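DNA polymerase sliding clamp (Archaeoglobus fulgidus, PDB 1RWZ) forms a homotrimeric ring around DNA that probably serves as a moving platform, tethering the polymerase catalytic subunit and other proteins during replication. Local coordinates at residues T7-L21 / E226-L238. Sequence-based numbering, arbitrary orientation.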
loop_
_atom_site.group_PDB
_atom_site.type_symbol
_atom_site.label_atom_id
_atom_site.label_comp_id
_atom_site.label_asym_id
_atom_site.label_seq_id
_atom_site.Cartn_x
_atom_site.Cartn_y
_atom_site.Cartn_z
ATOM N N THR A 7 6.430 -24.999 2.714
ATOM C CA THR A 7 6.785 -23.589 2.826
ATOM C C THR A 7 5.518 -22.783 3.104
ATOM O O THR A 7 4.416 -23.185 2.712
ATOM C CB THR A 7 7.423 -23.039 1.536
ATOM O OG1 THR A 7 6.430 -22.952 0.503
ATOM C CG2 THR A 7 8.554 -23.943 1.078
ATOM N N GLY A 8 5.682 -21.654 3.785
ATOM C CA GLY A 8 4.546 -20.805 4.093
ATOM C C GLY A 8 3.827 -20.357 2.835
ATOM O O GLY A 8 2.595 -20.335 2.787
ATOM N N GLU A 9 4.592 -20.006 1.804
ATOM C CA GLU A 9 3.997 -19.560 0.551
ATOM C C GLU A 9 3.125 -20.653 -0.055
ATOM O O GLU A 9 2.059 -20.371 -0.609
ATOM C CB GLU A 9 5.086 -19.144 -0.446
ATOM C CG GLU A 9 4.539 -18.679 -1.792
ATOM C CD GLU A 9 5.629 -18.278 -2.773
ATOM O OE1 GLU A 9 6.746 -18.834 -2.690
ATOM O OE2 GLU A 9 5.361 -17.419 -3.643
ATOM N N LEU A 10 3.563 -21.903 0.051
ATOM C CA LEU A 10 2.780 -22.999 -0.510
ATOM C C LEU A 10 1.431 -23.100 0.194
ATOM O O LEU A 10 0.386 -23.197 -0.454
ATOM C CB LEU A 10 3.544 -24.318 -0.384
ATOM C CG LEU A 10 2.909 -25.578 -0.984
ATOM C CD1 LEU A 10 2.501 -25.334 -2.440
ATOM C CD2 LEU A 10 3.911 -26.719 -0.893
ATOM N N LEU A 11 1.440 -23.057 1.520
ATOM C CA LEU A 11 0.181 -23.152 2.259
ATOM C C LEU A 11 -0.720 -21.940 2.001
ATOM O O LEU A 11 -1.924 -22.083 1.770
ATOM C CB LEU A 11 0.453 -23.285 3.761
ATOM C CG LEU A 11 -0.780 -23.374 4.676
ATOM C CD1 LEU A 11 -1.703 -24.487 4.210
ATOM C CD2 LEU A 11 -0.339 -23.633 6.101
ATOM N N LYS A 12 -0.135 -20.749 2.030
ATOM C CA LYS A 12 -0.902 -19.520 1.824
ATOM C C LYS A 12 -1.562 -19.460 0.450
ATOM O O LYS A 12 -2.738 -19.103 0.321
ATOM C CB LYS A 12 0.011 -18.300 2.017
ATOM C CG LYS A 12 0.540 -18.151 3.450
ATOM C CD LYS A 12 1.716 -17.171 3.546
ATOM C CE LYS A 12 1.314 -15.725 3.270
ATOM N NZ LYS A 12 0.475 -15.151 4.361
ATOM N N THR A 13 -0.805 -19.823 -0.577
ATOM C CA THR A 13 -1.318 -19.781 -1.938
ATOM C C THR A 13 -2.422 -20.793 -2.213
ATOM O O THR A 13 -3.441 -20.449 -2.818
ATOM C CB THR A 13 -0.167 -19.960 -2.952
ATOM O OG1 THR A 13 0.697 -18.822 -2.874
ATOM C CG2 THR A 13 -0.706 -20.076 -4.374
ATOM N N VAL A 14 -2.239 -22.031 -1.766
ATOM C CA VAL A 14 -3.247 -23.061 -1.991
ATOM C C VAL A 14 -4.499 -22.788 -1.154
ATOM O O VAL A 14 -5.622 -23.053 -1.588
ATOM C CB VAL A 14 -2.685 -24.457 -1.668
ATOM C CG1 VAL A 14 -3.785 -25.494 -1.732
ATOM C CG2 VAL A 14 -1.587 -24.808 -2.678
ATOM N N THR A 15 -4.303 -22.251 0.043
ATOM C CA THR A 15 -5.433 -21.927 0.908
ATOM C C THR A 15 -6.240 -20.816 0.247
ATOM O O THR A 15 -7.473 -20.878 0.183
ATOM C CB THR A 15 -4.945 -21.467 2.306
ATOM O OG1 THR A 15 -4.328 -22.573 2.976
ATOM C CG2 THR A 15 -6.114 -20.969 3.151
ATOM N N ARG A 16 -5.547 -19.806 -0.262
ATOM C CA ARG A 16 -6.218 -18.691 -0.921
ATOM C C ARG A 16 -6.966 -19.147 -2.173
ATOM O O ARG A 16 -8.061 -18.657 -2.459
ATOM C CB ARG A 16 -5.214 -17.604 -1.305
ATOM C CG ARG A 16 -5.857 -16.400 -1.983
ATOM C CD ARG A 16 -4.858 -15.285 -2.226
ATOM N NE ARG A 16 -5.487 -14.120 -2.842
ATOM C CZ ARG A 16 -4.847 -12.989 -3.123
ATOM N NH1 ARG A 16 -3.554 -12.872 -2.844
ATOM N NH2 ARG A 16 -5.496 -11.972 -3.678
ATOM N N ALA A 17 -6.375 -20.082 -2.912
ATOM C CA ALA A 17 -6.991 -20.584 -4.138
ATOM C C ALA A 17 -8.308 -21.302 -3.863
ATOM O O ALA A 17 -9.258 -21.184 -4.637
ATOM C CB ALA A 17 -6.029 -21.524 -4.862
ATOM N N ILE A 18 -8.360 -22.044 -2.762
ATOM C CA ILE A 18 -9.561 -22.791 -2.404
ATOM C C ILE A 18 -10.641 -21.911 -1.783
ATOM O O ILE A 18 -11.810 -22.006 -2.158
ATOM C CB ILE A 18 -9.234 -23.935 -1.416
ATOM C CG1 ILE A 18 -8.321 -24.960 -2.095
ATOM C CG2 ILE A 18 -10.515 -24.619 -0.949
ATOM C CD1 ILE A 18 -7.827 -26.050 -1.167
ATOM N N VAL A 19 -10.251 -21.053 -0.845
ATOM C CA VAL A 19 -11.219 -20.193 -0.171
ATOM C C VAL A 19 -11.861 -19.197 -1.136
ATOM O O VAL A 19 -12.902 -18.607 -0.839
ATOM C CB VAL A 19 -10.567 -19.441 1.029
ATOM C CG1 VAL A 19 -9.709 -18.295 0.534
ATOM C CG2 VAL A 19 -11.650 -18.946 1.983
ATOM N N ALA A 20 -11.244 -19.012 -2.297
ATOM C CA ALA A 20 -11.792 -18.103 -3.292
ATOM C C ALA A 20 -13.176 -18.602 -3.718
ATOM O O ALA A 20 -14.040 -17.809 -4.098
ATOM C CB ALA A 20 -10.866 -18.031 -4.503
ATOM N N LEU A 21 -13.381 -19.914 -3.643
ATOM C CA LEU A 21 -14.656 -20.508 -4.038
ATOM C C LEU A 21 -15.515 -21.046 -2.899
ATOM O O LEU A 21 -16.737 -20.921 -2.943
ATOM C CB LEU A 21 -14.430 -21.640 -5.051
ATOM C CG LEU A 21 -13.780 -21.294 -6.393
ATOM C CD1 LEU A 21 -13.837 -22.523 -7.298
ATOM C CD2 LEU A 21 -14.496 -20.120 -7.046
ATOM N N GLU A 226 0.419 -23.573 -12.400
ATOM C CA GLU A 226 1.469 -24.266 -11.659
ATOM C C GLU A 226 2.080 -23.125 -10.860
ATOM O O GLU A 226 2.681 -22.204 -11.418
ATOM C CB GLU A 226 2.459 -24.931 -12.618
ATOM C CG GLU A 226 1.776 -26.053 -13.390
ATOM C CD GLU A 226 2.697 -26.809 -14.320
ATOM O OE1 GLU A 226 3.503 -27.628 -13.834
ATOM O OE2 GLU A 226 2.606 -26.581 -15.541
ATOM N N LEU A 227 1.888 -23.184 -9.548
ATOM C CA LEU A 227 2.306 -22.112 -8.646
ATOM C C LEU A 227 3.364 -22.451 -7.607
ATOM O O LEU A 227 3.669 -23.611 -7.362
ATOM C CB LEU A 227 1.071 -21.596 -7.902
ATOM C CG LEU A 227 -0.171 -21.325 -8.756
ATOM C CD1 LEU A 227 -1.368 -21.010 -7.848
ATOM C CD2 LEU A 227 0.109 -20.171 -9.696
ATOM N N VAL A 228 3.885 -21.398 -6.979
ATOM C CA VAL A 228 4.889 -21.511 -5.924
ATOM C C VAL A 228 6.108 -22.317 -6.362
ATOM O O VAL A 228 6.419 -23.366 -5.795
ATOM C CB VAL A 228 4.275 -22.146 -4.652
ATOM C CG1 VAL A 228 5.220 -21.970 -3.466
ATOM C CG2 VAL A 228 2.926 -21.488 -4.349
ATOM N N GLY A 229 6.805 -21.809 -7.371
ATOM C CA GLY A 229 7.977 -22.510 -7.865
ATOM C C GLY A 229 7.610 -23.849 -8.479
ATOM O O GLY A 229 8.420 -24.776 -8.507
ATOM N N GLY A 230 6.382 -23.953 -8.976
ATOM C CA GLY A 230 5.940 -25.194 -9.584
ATOM C C GLY A 230 5.647 -26.294 -8.577
ATOM O O GLY A 230 5.555 -27.469 -8.942
ATOM N N ARG A 231 5.490 -25.923 -7.311
ATOM C CA ARG A 231 5.210 -26.904 -6.269
ATOM C C ARG A 231 3.750 -27.343 -6.234
ATOM O O ARG A 231 3.439 -28.470 -5.836
ATOM C CB ARG A 231 5.575 -26.346 -4.892
ATOM C CG ARG A 231 7.066 -26.125 -4.639
ATOM C CD ARG A 231 7.252 -25.710 -3.185
ATOM N NE ARG A 231 8.630 -25.406 -2.796
ATOM C CZ ARG A 231 9.312 -24.332 -3.185
ATOM N NH1 ARG A 231 8.766 -23.437 -4.001
ATOM N NH2 ARG A 231 10.536 -24.129 -2.717
ATOM N N ALA A 232 2.857 -26.453 -6.649
ATOM C CA ALA A 232 1.437 -26.761 -6.617
ATOM C C ALA A 232 0.747 -26.631 -7.955
ATOM O O ALA A 232 1.095 -25.780 -8.767
ATOM C CB ALA A 232 0.738 -25.855 -5.603
ATOM N N LYS A 233 -0.227 -27.503 -8.181
ATOM C CA LYS A 233 -1.018 -27.444 -9.392
ATOM C C LYS A 233 -2.393 -27.001 -8.912
ATOM O O LYS A 233 -2.994 -27.641 -8.049
ATOM C CB LYS A 233 -1.112 -28.814 -10.070
ATOM C CG LYS A 233 -2.003 -28.800 -11.303
ATOM C CD LYS A 233 -1.844 -30.051 -12.153
ATOM C CE LYS A 233 -0.509 -30.054 -12.880
ATOM N NZ LYS A 233 -0.388 -31.192 -13.843
ATOM N N VAL A 234 -2.860 -25.877 -9.438
ATOM C CA VAL A 234 -4.163 -25.348 -9.074
ATOM C C VAL A 234 -4.926 -25.145 -10.367
ATOM O O VAL A 234 -4.605 -24.260 -11.160
ATOM C CB VAL A 234 -4.038 -24.006 -8.321
ATOM C CG1 VAL A 234 -5.420 -23.422 -8.054
ATOM C CG2 VAL A 234 -3.292 -24.226 -7.009
ATOM N N GLU A 235 -5.919 -25.994 -10.585
ATOM C CA GLU A 235 -6.731 -25.907 -11.784
ATOM C C GLU A 235 -8.100 -25.338 -11.460
ATOM O O GLU A 235 -8.759 -25.781 -10.514
ATOM C CB GLU A 235 -6.907 -27.289 -12.420
ATOM C CG GLU A 235 -7.916 -27.289 -13.576
ATOM C CD GLU A 235 -8.058 -28.639 -14.261
ATOM O OE1 GLU A 235 -8.979 -28.784 -15.092
ATOM O OE2 GLU A 235 -7.257 -29.552 -13.980
ATOM N N TYR A 236 -8.499 -24.338 -12.233
ATOM C CA TYR A 236 -9.812 -23.728 -12.093
ATOM C C TYR A 236 -10.561 -24.075 -13.373
ATOM O O TYR A 236 -9.989 -24.041 -14.467
ATOM C CB TYR A 236 -9.717 -22.204 -11.970
ATOM C CG TYR A 236 -9.338 -21.686 -10.597
ATOM C CD1 TYR A 236 -8.151 -20.973 -10.401
ATOM C CD2 TYR A 236 -10.190 -21.860 -9.506
ATOM C CE1 TYR A 236 -7.828 -20.443 -9.151
ATOM C CE2 TYR A 236 -9.879 -21.337 -8.255
ATOM C CZ TYR A 236 -8.702 -20.627 -8.084
ATOM O OH TYR A 236 -8.416 -20.077 -6.853
ATOM N N ILE A 237 -11.831 -24.432 -13.234
ATOM C CA ILE A 237 -12.661 -24.754 -14.388
ATOM C C ILE A 237 -13.823 -23.779 -14.303
ATOM O O ILE A 237 -14.438 -23.629 -13.246
ATOM C CB ILE A 237 -13.176 -26.207 -14.330
ATOM C CG1 ILE A 237 -11.983 -27.168 -14.315
ATOM C CG2 ILE A 237 -14.071 -26.491 -15.541
ATOM C CD1 ILE A 237 -12.350 -28.627 -14.152
ATOM N N LEU A 238 -14.106 -23.107 -15.412
ATOM C CA LEU A 238 -15.161 -22.105 -15.450
ATOM C C LEU A 238 -16.198 -22.396 -16.522
ATOM O O LEU A 238 -15.855 -22.587 -17.690
ATOM C CB LEU A 238 -14.541 -20.724 -15.699
ATOM C CG LEU A 238 -15.469 -19.516 -15.838
ATOM C CD1 LEU A 238 -16.303 -19.366 -14.572
ATOM C CD2 LEU A 238 -14.647 -18.258 -16.090
#
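Helix 8-19 lies against the hairpin of strands 221-227 and 232-238 through L10, T13 and A17, nearly parallel to strand 232-238 (11° between N-to-C directions, axes 9.9 Å apart at closest approach). The backbones come closer at the type I' turn V228-R231, where L10 CA and V228 CA are 6.0 Å apart; where the turn rejoins strand 232-238, R231 and A232 both face L227, a classic beta bulge.

V228 wedges its two methyls against the first helical turns: V228 CG1 runs alongside the extended chain of E9, 3.8 Å from E9 CG, while CG2 meets T13 CB. With CG anti to the backbone N (chi1 -177°), L10 lays CD1 on A232 CB at 3.7 Å, and V14 CG2 reaches the same methyl from one turn on. Farther along, A17 CB rests on V234 CG1 at 3.8 Å. Y236 OH donates to A17 O (2.6 Å), arriving in the carbonyl plane on a lone pair, and L21 CD1 lies at the ring edge; F201 stacks on this ring. At the other end, T7 CG2 sits over one face of the R231 guanidinium, whose NH1 binds V228 O within the turn.

The helix, from the N-terminal domain, thus packs on the sheet where strand 232-238 of the C-terminal domain pairs with strand 45-52. Apolar contacts dominate this junction of the PCNA halves, and the tyrosine bond gives A17 O a hydrogen-bond donor within this buried contact.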